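Local coordinates for Red carotenoid protein (RCP) (Nostoc sp., PDB 5FCY) that binds carotenoids as a soluble, all-helical protein related to the N-terminal domain of orange carotenoid protein, and probably serves in cyanobacterial photoprotection, at residues L21-E25 and Y121-S127. Coordinates in Å, arbitrary orientation, origin at the centre of the assembly. Residues are numbered along the deposited sequence.
With BCR (beta-carotene), chain B.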
ATOM      1  N   LEU A  21       0.926  -0.222  13.126  1.00 42.09           N
ATOM      2  CA  LEU A  21       0.865   1.225  13.020  1.00 41.21           C
ATOM      3  C   LEU A  21      -0.566   1.678  12.746  1.00 41.40           C
ATOM      4  O   LEU A  21      -1.441   0.888  12.381  1.00 41.59           O
ATOM      5  CB  LEU A  21       1.792   1.714  11.908  1.00 41.23           C
ATOM      6  CG  LEU A  21       3.206   1.129  11.885  1.00 42.85           C
ATOM      7  CD1 LEU A  21       3.982   1.674  10.691  1.00 41.97           C
ATOM      8  CD2 LEU A  21       3.941   1.423  13.187  1.00 45.21           C
ATOM      9  N   ASP A  22      -0.803   2.974  12.933  1.00 41.61           N
ATOM     10  CA  ASP A  22      -2.063   3.564  12.509  1.00 41.01           C
ATOM     11  C   ASP A  22      -2.199   3.464  10.991  1.00 40.37           C
ATOM     12  O   ASP A  22      -1.212   3.378  10.255  1.00 39.72           O
ATOM     13  CB  ASP A  22      -2.152   5.024  12.960  1.00 41.20           C
ATOM     14  CG  ASP A  22      -2.211   5.170  14.473  1.00 42.96           C
ATOM     15  OD1 ASP A  22      -2.806   4.293  15.136  1.00 43.53           O
ATOM     16  OD2 ASP A  22      -1.662   6.162  14.999  1.00 44.48           O
ATOM     17  N   VAL A  23      -3.450   3.471  10.524  1.00 41.66           N
ATOM     18  CA  VAL A  23      -3.723   3.283   9.099  1.00 40.94           C
ATOM     19  C   VAL A  23      -2.993   4.333   8.271  1.00 40.02           C
ATOM     20  O   VAL A  23      -2.338   4.016   7.271  1.00 39.58           O
ATOM     21  CB  VAL A  23      -5.239   3.313   8.836  1.00 43.09           C
ATOM     22  CG1 VAL A  23      -5.532   3.222   7.343  1.00 42.71           C
ATOM     23  CG2 VAL A  23      -5.908   2.173   9.568  1.00 45.67           C
ATOM     24  N   ASP A  24      -3.110   5.602   8.663  1.00 39.55           N
ATOM     25  CA  ASP A  24      -2.419   6.660   7.936  1.00 40.37           C
ATOM     26  C   ASP A  24      -0.909   6.512   8.055  1.00 39.98           C
ATOM     27  O   ASP A  24      -0.178   6.762   7.090  1.00 39.90           O
ATOM     28  CB  ASP A  24      -2.871   8.024   8.449  1.00 41.59           C
ATOM     29  CG  ASP A  24      -4.227   8.433   7.903  1.00 42.57           C
ATOM     30  OD1 ASP A  24      -4.766   7.705   7.044  1.00 42.69           O
ATOM     31  OD2 ASP A  24      -4.744   9.490   8.324  1.00 43.10           O
ATOM     32  N   GLU A  25      -0.423   6.105   9.229  1.00 40.30           N
ATOM     33  CA  GLU A  25       1.001   5.836   9.389  1.00 40.50           C
ATOM     34  C   GLU A  25       1.455   4.724   8.452  1.00 39.78           C
ATOM     35  O   GLU A  25       2.546   4.792   7.874  1.00 39.25           O
ATOM     36  CB  GLU A  25       1.299   5.468  10.843  1.00 41.49           C
ATOM     37  CG  GLU A  25       2.776   5.410  11.189  1.00 42.92           C
ATOM     38  CD  GLU A  25       3.422   6.780  11.208  1.00 45.13           C
ATOM     39  OE1 GLU A  25       2.709   7.778  10.974  1.00 45.12           O
ATOM     40  OE2 GLU A  25       4.642   6.860  11.460  1.00 46.58           O
ATOM     41  N   TYR A 121       4.268  15.668   6.368  1.00 50.16           N
ATOM     42  CA  TYR A 121       4.109  14.447   7.148  1.00 50.14           C
ATOM     43  C   TYR A 121       5.488  13.866   7.434  1.00 50.60           C
ATOM     44  O   TYR A 121       6.276  13.639   6.509  1.00 50.98           O
ATOM     45  CB  TYR A 121       3.238  13.425   6.417  1.00 49.06           C
ATOM     46  CG  TYR A 121       2.725  12.333   7.331  1.00 47.84           C
ATOM     47  CD1 TYR A 121       3.516  11.241   7.651  1.00 47.36           C
ATOM     48  CD2 TYR A 121       1.454  12.406   7.886  1.00 46.67           C
ATOM     49  CE1 TYR A 121       3.055  10.248   8.493  1.00 46.37           C
ATOM     50  CE2 TYR A 121       0.984  11.419   8.727  1.00 46.36           C
ATOM     51  CZ  TYR A 121       1.787  10.343   9.027  1.00 45.97           C
ATOM     52  OH  TYR A 121       1.314   9.359   9.867  1.00 44.03           O
ATOM     53  N   LYS A 122       5.781  13.640   8.711  1.00 50.62           N
ATOM     54  CA  LYS A 122       7.033  13.033   9.136  1.00 52.03           C
ATOM     55  C   LYS A 122       6.738  11.709   9.826  1.00 50.96           C
ATOM     56  O   LYS A 122       5.783  11.599  10.600  1.00 50.42           O
ATOM     57  CB  LYS A 122       7.812  13.960  10.078  1.00 52.99           C
ATOM     58  CG  LYS A 122       8.319  15.222   9.402  1.00 55.24           C
ATOM     59  CD  LYS A 122       9.106  16.098  10.361  1.00 57.91           C
ATOM     60  CE  LYS A 122       9.610  17.354   9.669  1.00 60.75           C
ATOM     61  NZ  LYS A 122      10.364  18.248  10.594  1.00 61.22           N
ATOM     62  N   LEU A 123       7.560  10.706   9.536  1.00 50.35           N
ATOM     63  CA  LEU A 123       7.328   9.377  10.078  1.00 50.23           C
ATOM     64  C   LEU A 123       7.630   9.341  11.570  1.00 50.76           C
ATOM     65  O   LEU A 123       8.556   9.999  12.053  1.00 51.29           O
ATOM     66  CB  LEU A 123       8.189   8.347   9.348  1.00 50.27           C
ATOM     67  CG  LEU A 123       7.921   8.153   7.853  1.00 49.08           C
ATOM     68  CD1 LEU A 123       8.832   7.071   7.297  1.00 49.69           C
ATOM     69  CD2 LEU A 123       6.461   7.808   7.595  1.00 47.10           C
ATOM     70  N   SER A 124       6.831   8.567  12.299  1.00 50.11           N
ATOM     71  CA  SER A 124       7.094   8.320  13.706  1.00 50.20           C
ATOM     72  C   SER A 124       8.482   7.713  13.890  1.00 51.12           C
ATOM     73  O   SER A 124       9.101   7.206  12.951  1.00 51.09           O
ATOM     74  CB  SER A 124       6.038   7.382  14.287  1.00 50.11           C
ATOM     75  OG  SER A 124       6.488   6.798  15.498  1.00 53.00           O
ATOM     76  N   SER A 125       8.971   7.770  15.131  1.00 51.83           N
ATOM     77  CA  SER A 125      10.251   7.147  15.448  1.00 51.42           C
ATOM     78  C   SER A 125      10.236   5.666  15.095  1.00 51.61           C
ATOM     79  O   SER A 125      11.218   5.134  14.563  1.00 51.17           O
ATOM     80  CB  SER A 125      10.573   7.343  16.931  1.00 51.40           C
ATOM     81  OG  SER A 125      11.778   6.687  17.284  1.00 50.79           O
ATOM     82  N   GLU A 126       9.122   4.987  15.379  1.00 52.56           N
ATOM     83  CA  GLU A 126       9.004   3.565  15.070  1.00 52.63           C
ATOM     84  C   GLU A 126       9.025   3.323  13.565  1.00 51.81           C
ATOM     85  O   GLU A 126       9.694   2.398  13.089  1.00 51.78           O
ATOM     86  CB  GLU A 126       7.717   3.012  15.686  1.00 53.63           C
ATOM     87  CG  GLU A 126       7.568   1.500  15.595  1.00 53.43           C
ATOM     88  CD  GLU A 126       6.245   1.002  16.154  1.00 55.68           C
ATOM     89  OE1 GLU A 126       5.459   1.827  16.670  1.00 55.76           O
ATOM     90  OE2 GLU A 126       5.990  -0.218  16.075  1.00 56.25           O
ATOM     91  N   SER A 127       8.303   4.144  12.801  1.00 50.94           N
ATOM     92  CA  SER A 127       8.216   3.938  11.359  1.00 50.65           C
ATOM     93  C   SER A 127       9.567   4.150  10.689  1.00 51.29           C
ATOM     94  O   SER A 127       9.995   3.336   9.862  1.00 51.56           O
ATOM     95  CB  SER A 127       7.167   4.875  10.762  1.00 49.11           C
ATOM     96  OG  SER A 127       5.873   4.541  11.225  1.00 48.02           O
TER
HETATM   97  C1  BCR B 201      -3.417  11.491   3.979  1.00 47.63           C
HETATM   98  C2  BCR B 201      -3.089  12.566   5.012  1.00 46.46           C
HETATM   99  C3  BCR B 201      -2.652  12.015   6.365  1.00 46.42           C
HETATM  100  C4  BCR B 201      -1.878  10.711   6.217  1.00 46.21           C
HETATM  101  C5  BCR B 201      -1.370  10.564   4.805  1.00 47.04           C
HETATM  102  C6  BCR B 201      -2.262  10.521   3.816  1.00 46.71           C
HETATM  103  C7  BCR B 201      -2.193   9.623   2.617  1.00 46.24           C
HETATM  104  C8  BCR B 201      -1.240   8.708   2.343  1.00 46.34           C
HETATM  105  C9  BCR B 201      -1.286   7.866   1.110  1.00 45.73           C
HETATM  106  C10 BCR B 201      -0.269   6.999   0.866  1.00 44.88           C
HETATM  107  C11 BCR B 201      -0.181   6.103  -0.301  1.00 45.38           C
HETATM  108  C33 BCR B 201       0.103  10.540   4.573  1.00 48.18           C
HETATM  109  C31 BCR B 201      -3.757  12.206   2.672  1.00 48.20           C
HETATM  110  C32 BCR B 201      -4.621  10.713   4.482  1.00 48.49           C
HETATM  111  C34 BCR B 201      -2.464   8.023   0.185  1.00 45.94           C
HETATM  112  C12 BCR B 201       0.863   5.268  -0.434  1.00 45.32           C
HETATM  113  C13 BCR B 201       1.006   4.333  -1.581  1.00 45.46           C
HETATM  114  C14 BCR B 201       2.101   3.528  -1.639  1.00 44.90           C
HETATM  115  C15 BCR B 201       2.373   2.553  -2.706  1.00 44.04           C
HETATM  116  C16 BCR B 201       3.485   1.802  -2.711  1.00 44.19           C
HETATM  117  C17 BCR B 201       3.706   0.844  -3.805  1.00 44.43           C
HETATM  118  C18 BCR B 201       4.790   0.050  -3.913  1.00 44.65           C
HETATM  119  C19 BCR B 201       4.847  -0.874  -5.077  1.00 44.35           C
HETATM  120  C20 BCR B 201       5.817  -1.775  -5.277  1.00 44.61           C
HETATM  121  C21 BCR B 201       5.775  -2.649  -6.459  1.00 44.99           C
HETATM  122  C22 BCR B 201       6.734  -3.553  -6.739  1.00 44.69           C
HETATM  123  C23 BCR B 201       6.590  -4.360  -7.985  1.00 45.32           C
HETATM  124  C24 BCR B 201       7.531  -5.206  -8.423  1.00 46.00           C
HETATM  125  C25 BCR B 201       7.409  -6.006  -9.676  1.00 47.62           C
HETATM  126  C26 BCR B 201       6.381  -5.912 -10.521  1.00 47.67           C
HETATM  127  C27 BCR B 201       5.569  -7.152 -10.813  1.00 47.13           C
HETATM  128  C28 BCR B 201       6.447  -8.381 -10.614  1.00 47.13           C
HETATM  129  C29 BCR B 201       7.900  -8.085 -10.968  1.00 46.08           C
HETATM  130  C30 BCR B 201       8.487  -6.994 -10.072  1.00 46.68           C
HETATM  131  C35 BCR B 201      -0.086   4.320  -2.614  1.00 45.98           C
HETATM  132  C36 BCR B 201       5.875   0.129  -2.875  1.00 45.66           C
HETATM  133  C37 BCR B 201       7.899  -3.670  -5.798  1.00 44.79           C
HETATM  134  C38 BCR B 201       6.079  -4.633 -11.261  1.00 47.33           C
HETATM  135  C39 BCR B 201       9.567  -6.226 -10.821  1.00 46.53           C
HETATM  136  C40 BCR B 201       9.109  -7.663  -8.853  1.00 45.95           C
HETATM  137  O   HOH W   1       4.250  10.396  12.320  1.00 49.56           O
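This surface contact is a polar junction between the starts of two helices, 23-35 and 125-136, in the all-helical fold related to the N-terminal domain of orange carotenoid protein. Glu-25 is its hub, with 96 Å² covered by segment 121-127. Glu-25 OE2 accepts from Ser-124 N (2.9 Å, N-H...O angle 161°) and from Ser-127 OG (2.6 Å), so the carboxylate meets the amino-terminal end of helix 125-136. Ser-124 is the N-cap there, its OG accepting from Glu-126 N at 3.2 Å. Beside these bonds Leu-21 adds van der Waals contact, its CD1 lying 3.5 Å from Ser-127 OG and its CD2 3.8 Å from Glu-126 CD. The opposite end of the junction borders the carotenoid pocket: Asp-24 CB approaches beta-carotene C4 to 3.6 Å, while Asp-24 OD2 forms a salt bridge with Arg-76. Tyr-121 ties pocket to junction, because beta-carotene C33 lies over one face of its ring and its OH donates a very short 2.4 Å hydrogen bond to Glu-25 OE1.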